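Local coordinates for protein ULam111 (Flavobacterium sp., PDB 5WUT) that probably hydrolyses the glycosidic bonds of laminarin, a beta-1,3-glucan, as a family 16 glycoside hydrolase with a beta-jelly-roll fold, at residues A[163-166]-A[171-174]; A[84-89]-A[176-181]. All coordinates share one frame; numbering follows the deposited sequence.

Both contacts lie in one sheet of the beta-jelly roll, on the same side of the chain's centre, with their own centres about 7 Å apart. The strands run side by side in the order 83-90, 161-167, 172-176 and 179-184, each antiparallel to the next. Contact 1 joins the middle two, which form a hairpin. Contact 2 reaches over that hairpin, from strand 83-90 to the turn between 172-176 and 179-184. Along the chain, 163-174 falls between 84-89 and 176-181, so contact 1 is nested inside the loop closed by contact 2. Backbone bonds tie them together: A87 N meets Y163 O, and V181 N meets F174 O. The sheet thus has a backbone ladder and, on one face, a water-bridged polar cluster.

Contact 1: A[163-166]-A[171-174]; sequences YAID and KMDF
This contact belongs to the beta hairpin of strands 161-167 and 172-176 in the jelly roll. D166 and D173 form an antiparallel hydrogen-bonded pair. D166 N gives to D173 O at 2.8 Å, and D173 N gives to D166 O at 2.9 Å, the second bond almost straight at 178°. I165 and F174 follow as a non-hydrogen-bonded pair, with their side chains side by side on one face. The CG2 branch of I165 sits over a face of the F174 ring, 4.0 Å from its centroid, in a CH-pi contact. With chi1 at 55°, I165 sends CG1 and CD1 toward M172 (CD1 to SD 4.1 Å) and leaves CG2 for the ring. I121 and I119 of strand 118-123 cover this apolar face. The other face carries the charged groups. There the CB atoms of D166 and D173 lie 4.1 Å apart. K171 NZ binds D173 OD1 at 2.7 Å, coming from above the carboxylate plane. T183 OG1 is hydrogen-bonded to D173 OD2. D166 OD2 stays 4.6 Å from K171 NZ, too far for a salt bridge. The lysine probably offsets the negative charge of both aspartates, while the opposite face is held by apolar packing.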
loop_
_atom_site.group_PDB
_atom_site.type_symbol
_atom_site.label_atom_id
_atom_site.label_comp_id
_atom_site.label_asym_id
_atom_site.label_seq_id
_atom_site.Cartn_x
_atom_site.Cartn_y
_atom_site.Cartn_z
ATOM N N TYR A 163 5.279 7.102 -5.926
ATOM C CA TYR A 163 6.180 5.972 -6.090
ATOM C C TYR A 163 7.501 6.354 -5.476
ATOM O O TYR A 163 8.048 7.378 -5.855
ATOM C CB TYR A 163 6.346 5.624 -7.573
ATOM C CG TYR A 163 5.052 5.351 -8.300
ATOM C CD1 TYR A 163 4.261 6.387 -8.795
ATOM C CD2 TYR A 163 4.627 4.044 -8.526
ATOM C CE1 TYR A 163 3.071 6.121 -9.467
ATOM C CE2 TYR A 163 3.458 3.777 -9.203
ATOM C CZ TYR A 163 2.678 4.814 -9.674
ATOM O OH TYR A 163 1.495 4.527 -10.355
ATOM N N ALA A 164 8.001 5.578 -4.513
ATOM C CA ALA A 164 9.192 6.009 -3.798
ATOM C C ALA A 164 10.091 4.863 -3.369
ATOM O O ALA A 164 9.667 3.708 -3.317
ATOM C CB ALA A 164 8.793 6.834 -2.573
ATOM N N ILE A 165 11.344 5.199 -3.063
ATOM C CA ILE A 165 12.256 4.269 -2.408
ATOM C C ILE A 165 12.894 4.934 -1.201
ATOM O O ILE A 165 13.074 6.150 -1.177
ATOM C CB ILE A 165 13.380 3.761 -3.337
ATOM C CG1 ILE A 165 14.152 4.927 -3.964
ATOM C CG2 ILE A 165 12.798 2.873 -4.418
ATOM C CD1 ILE A 165 15.402 4.488 -4.730
ATOM N N ASP A 166 13.213 4.132 -0.193
ATOM C CA ASP A 166 14.122 4.570 0.861
ATOM C C ASP A 166 15.354 3.711 0.706
ATOM O O ASP A 166 15.315 2.495 0.893
ATOM C CB ASP A 166 13.508 4.444 2.252
ATOM C CG ASP A 166 14.315 5.206 3.310
ATOM O OD1 ASP A 166 15.071 6.122 2.935
ATOM O OD2 ASP A 166 14.160 4.923 4.506
ATOM N N LYS A 171 19.739 -1.426 2.912
ATOM C CA LYS A 171 18.527 -1.953 2.304
ATOM C C LYS A 171 17.850 -0.988 1.349
ATOM O O LYS A 171 18.114 0.219 1.354
ATOM C CB LYS A 171 17.527 -2.381 3.377
ATOM C CG LYS A 171 17.144 -1.292 4.318
ATOM C CD LYS A 171 15.951 -1.715 5.155
ATOM C CE LYS A 171 15.650 -0.658 6.189
ATOM N NZ LYS A 171 15.099 0.569 5.561
ATOM N N MET A 172 16.972 -1.553 0.528
ATOM C CA MET A 172 16.171 -0.804 -0.420
ATOM C C MET A 172 14.699 -1.067 -0.138
ATOM O O MET A 172 14.225 -2.190 -0.349
ATOM C CB MET A 172 16.520 -1.222 -1.851
ATOM C CG MET A 172 16.030 -0.273 -2.930
ATOM S SD MET A 172 17.117 1.160 -3.089
ATOM C CE MET A 172 18.592 0.421 -3.774
ATOM N N ASP A 173 13.990 -0.050 0.346
ATOM C CA ASP A 173 12.546 -0.141 0.599
ATOM C C ASP A 173 11.785 0.546 -0.529
ATOM O O ASP A 173 12.180 1.638 -0.958
ATOM C CB ASP A 173 12.152 0.542 1.911
ATOM C CG ASP A 173 12.553 -0.230 3.157
ATOM O OD1 ASP A 173 12.773 0.434 4.188
ATOM O OD2 ASP A 173 12.617 -1.469 3.150
ATOM N N PHE A 174 10.692 -0.059 -0.987
ATOM C CA PHE A 174 9.873 0.527 -2.043
ATOM C C PHE A 174 8.480 0.854 -1.515
ATOM O O PHE A 174 7.880 0.021 -0.820
ATOM C CB PHE A 174 9.742 -0.438 -3.232
ATOM C CG PHE A 174 11.044 -0.742 -3.947
ATOM C CD1 PHE A 174 11.983 -1.603 -3.386
ATOM C CD2 PHE A 174 11.291 -0.222 -5.220
ATOM C CE1 PHE A 174 13.177 -1.904 -4.069
ATOM C CE2 PHE A 174 12.463 -0.519 -5.899
ATOM C CZ PHE A 174 13.409 -1.355 -5.324
#

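Contact 2: A[84-89]-A[176-181]; sequences YIEARA and VDNILV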
loop_
_atom_site.group_PDB
_atom_site.type_symbol
_atom_site.label_atom_id
_atom_site.label_comp_id
_atom_site.label_asym_id
_atom_site.label_seq_id
_atom_site.Cartn_x
_atom_site.Cartn_y
_atom_site.Cartn_z
ATOM N N TYR A 84 15.653 9.193 0.440
ATOM C CA TYR A 84 14.255 8.903 0.191
ATOM C C TYR A 84 13.914 9.631 -1.094
ATOM O O TYR A 84 13.984 10.856 -1.160
ATOM C CB TYR A 84 13.348 9.349 1.346
ATOM C CG TYR A 84 11.947 8.759 1.224
ATOM C CD1 TYR A 84 10.954 9.405 0.494
ATOM C CD2 TYR A 84 11.631 7.542 1.835
ATOM C CE1 TYR A 84 9.673 8.846 0.372
ATOM C CE2 TYR A 84 10.361 6.990 1.735
ATOM C CZ TYR A 84 9.393 7.642 0.999
ATOM O OH TYR A 84 8.143 7.066 0.895
ATOM N N ILE A 85 13.562 8.868 -2.119
ATOM C CA ILE A 85 13.369 9.421 -3.454
ATOM C C ILE A 85 11.917 9.160 -3.857
ATOM O O ILE A 85 11.460 8.028 -3.808
ATOM C CB ILE A 85 14.357 8.807 -4.449
ATOM C CG1 ILE A 85 15.791 9.246 -4.122
ATOM C CG2 ILE A 85 13.977 9.165 -5.878
ATOM C CD1 ILE A 85 16.847 8.432 -4.802
ATOM N N GLU A 86 11.185 10.211 -4.210
ATOM C CA GLU A 86 9.734 10.098 -4.449
ATOM C C GLU A 86 9.302 10.784 -5.732
ATOM O O GLU A 86 9.715 11.920 -5.993
ATOM C CB GLU A 86 8.973 10.706 -3.257
ATOM C CG GLU A 86 7.445 10.696 -3.371
ATOM C CD GLU A 86 6.807 11.440 -2.193
ATOM O OE1 GLU A 86 6.686 10.852 -1.093
ATOM O OE2 GLU A 86 6.463 12.631 -2.355
ATOM N N ALA A 87 8.473 10.101 -6.524
ATOM C CA ALA A 87 7.874 10.694 -7.709
ATOM C C ALA A 87 6.365 10.661 -7.594
ATOM O O ALA A 87 5.798 9.747 -7.001
ATOM C CB ALA A 87 8.317 9.964 -8.986
ATOM N N ARG A 88 5.712 11.681 -8.135
ATOM C CA ARG A 88 4.260 11.724 -8.189
ATOM C C ARG A 88 3.880 11.688 -9.654
ATOM O O ARG A 88 4.356 12.514 -10.436
ATOM C CB ARG A 88 3.727 12.982 -7.494
ATOM C CG ARG A 88 2.225 13.097 -7.529
ATOM C CD ARG A 88 1.725 14.242 -6.664
ATOM N NE ARG A 88 0.270 14.227 -6.600
ATOM C CZ ARG A 88 -0.531 14.975 -7.354
ATOM N NH1 ARG A 88 -0.033 15.811 -8.240
ATOM N NH2 ARG A 88 -1.843 14.875 -7.217
ATOM N N ALA A 89 3.069 10.712 -10.052
ATOM C CA ALA A 89 2.809 10.531 -11.472
ATOM C C ALA A 89 1.445 9.937 -11.765
ATOM O O ALA A 89 0.824 9.311 -10.906
ATOM C CB ALA A 89 3.891 9.663 -12.098
ATOM N N VAL A 176 4.495 2.577 -2.402
ATOM C CA VAL A 176 3.500 3.162 -3.268
ATOM C C VAL A 176 2.439 3.791 -2.394
ATOM O O VAL A 176 1.941 3.142 -1.470
ATOM C CB VAL A 176 2.887 2.114 -4.222
ATOM C CG1 VAL A 176 1.866 2.772 -5.147
ATOM C CG2 VAL A 176 3.991 1.463 -5.042
ATOM N N ASP A 177 2.136 5.062 -2.653
ATOM C CA ASP A 177 1.215 5.834 -1.823
ATOM C C ASP A 177 1.545 5.670 -0.347
ATOM O O ASP A 177 0.658 5.510 0.490
ATOM C CB ASP A 177 -0.237 5.429 -2.115
ATOM C CG ASP A 177 -0.667 5.785 -3.528
ATOM O OD1 ASP A 177 -0.134 6.750 -4.104
ATOM O OD2 ASP A 177 -1.547 5.105 -4.066
ATOM N N ASN A 178 2.846 5.714 -0.064
ATOM C CA ASN A 178 3.397 5.692 1.294
ATOM C C ASN A 178 3.247 4.344 1.983
ATOM O O ASN A 178 3.502 4.242 3.183
ATOM C CB ASN A 178 2.750 6.787 2.149
ATOM C CG ASN A 178 2.993 8.177 1.599
ATOM O OD1 ASN A 178 4.130 8.567 1.379
ATOM N ND2 ASN A 178 1.921 8.927 1.367
ATOM N N ILE A 179 2.834 3.316 1.236
ATOM C CA ILE A 179 2.780 1.957 1.783
ATOM C C ILE A 179 4.007 1.137 1.372
ATOM O O ILE A 179 4.319 1.025 0.192
ATOM C CB ILE A 179 1.495 1.262 1.346
ATOM C CG1 ILE A 179 0.319 2.028 1.947
ATOM C CG2 ILE A 179 1.505 -0.194 1.772
ATOM C CD1 ILE A 179 -1.017 1.493 1.563
ATOM N N LEU A 180 4.727 0.589 2.350
ATOM C CA LEU A 180 5.893 -0.238 2.035
ATOM C C LEU A 180 5.447 -1.524 1.357
ATOM O O LEU A 180 4.736 -2.333 1.968
ATOM C CB LEU A 180 6.690 -0.557 3.291
ATOM C CG LEU A 180 7.904 -1.467 3.106
ATOM C CD1 LEU A 180 8.918 -0.795 2.230
ATOM C CD2 LEU A 180 8.505 -1.786 4.480
ATOM N N VAL A 181 5.833 -1.699 0.091
ATOM C CA VAL A 181 5.356 -2.857 -0.675
ATOM C C VAL A 181 6.423 -3.920 -0.921
ATOM O O VAL A 181 6.085 -5.064 -1.244
ATOM C CB VAL A 181 4.772 -2.438 -2.034
ATOM C CG1 VAL A 181 3.571 -1.543 -1.822
ATOM C CG2 VAL A 181 5.834 -1.748 -2.911
HETATM O O HOH W 1 6.214 8.285 -0.490
HETATM O O HOH W 2 4.803 11.760 0.835
#
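This is a water-mediated polar contact on the surface of the sheet, between strand 83-90 and the turn that joins strands 172-176 and 179-184. Y84, E86 and N178 meet here through solvent. Water 1 accepts from Y84 OH at 2.7 Å. It donates to E86 OE1 at 2.7 Å and to N178 OD1 at 2.8 Å. This water and E86 OE1 both lie at the edge of the Y84 ring, in its plane. E86 is extended (chi1 179°, chi2 -175°), which carries its carboxylate out to the waters. Water 2 donates to E86 OE1 at 2.8 Å and, weakly, to N178 OD1 at 3.3 Å. E86 OE1 thus takes two water bonds, and its OE2 is bound by Y230 OH, so both carboxylate oxygens have a partner. N178 occupies a type I' beta turn from V176 to I179, the tight reversal of a two-residue hairpin. V176 N to I179 O at 3.0 Å and I179 N to V176 O at 2.9 Å close it. Both D177 and N178 have positive phi, as a type I' turn requires. D177 OD2 is hydrogen-bonded to H161 ND1 and D177 OD1 to L162 N, which ties the turn to strand 161-167. Y84 packs on A164 and D166 of that strand. N178 also packs on T155 of the second subunit.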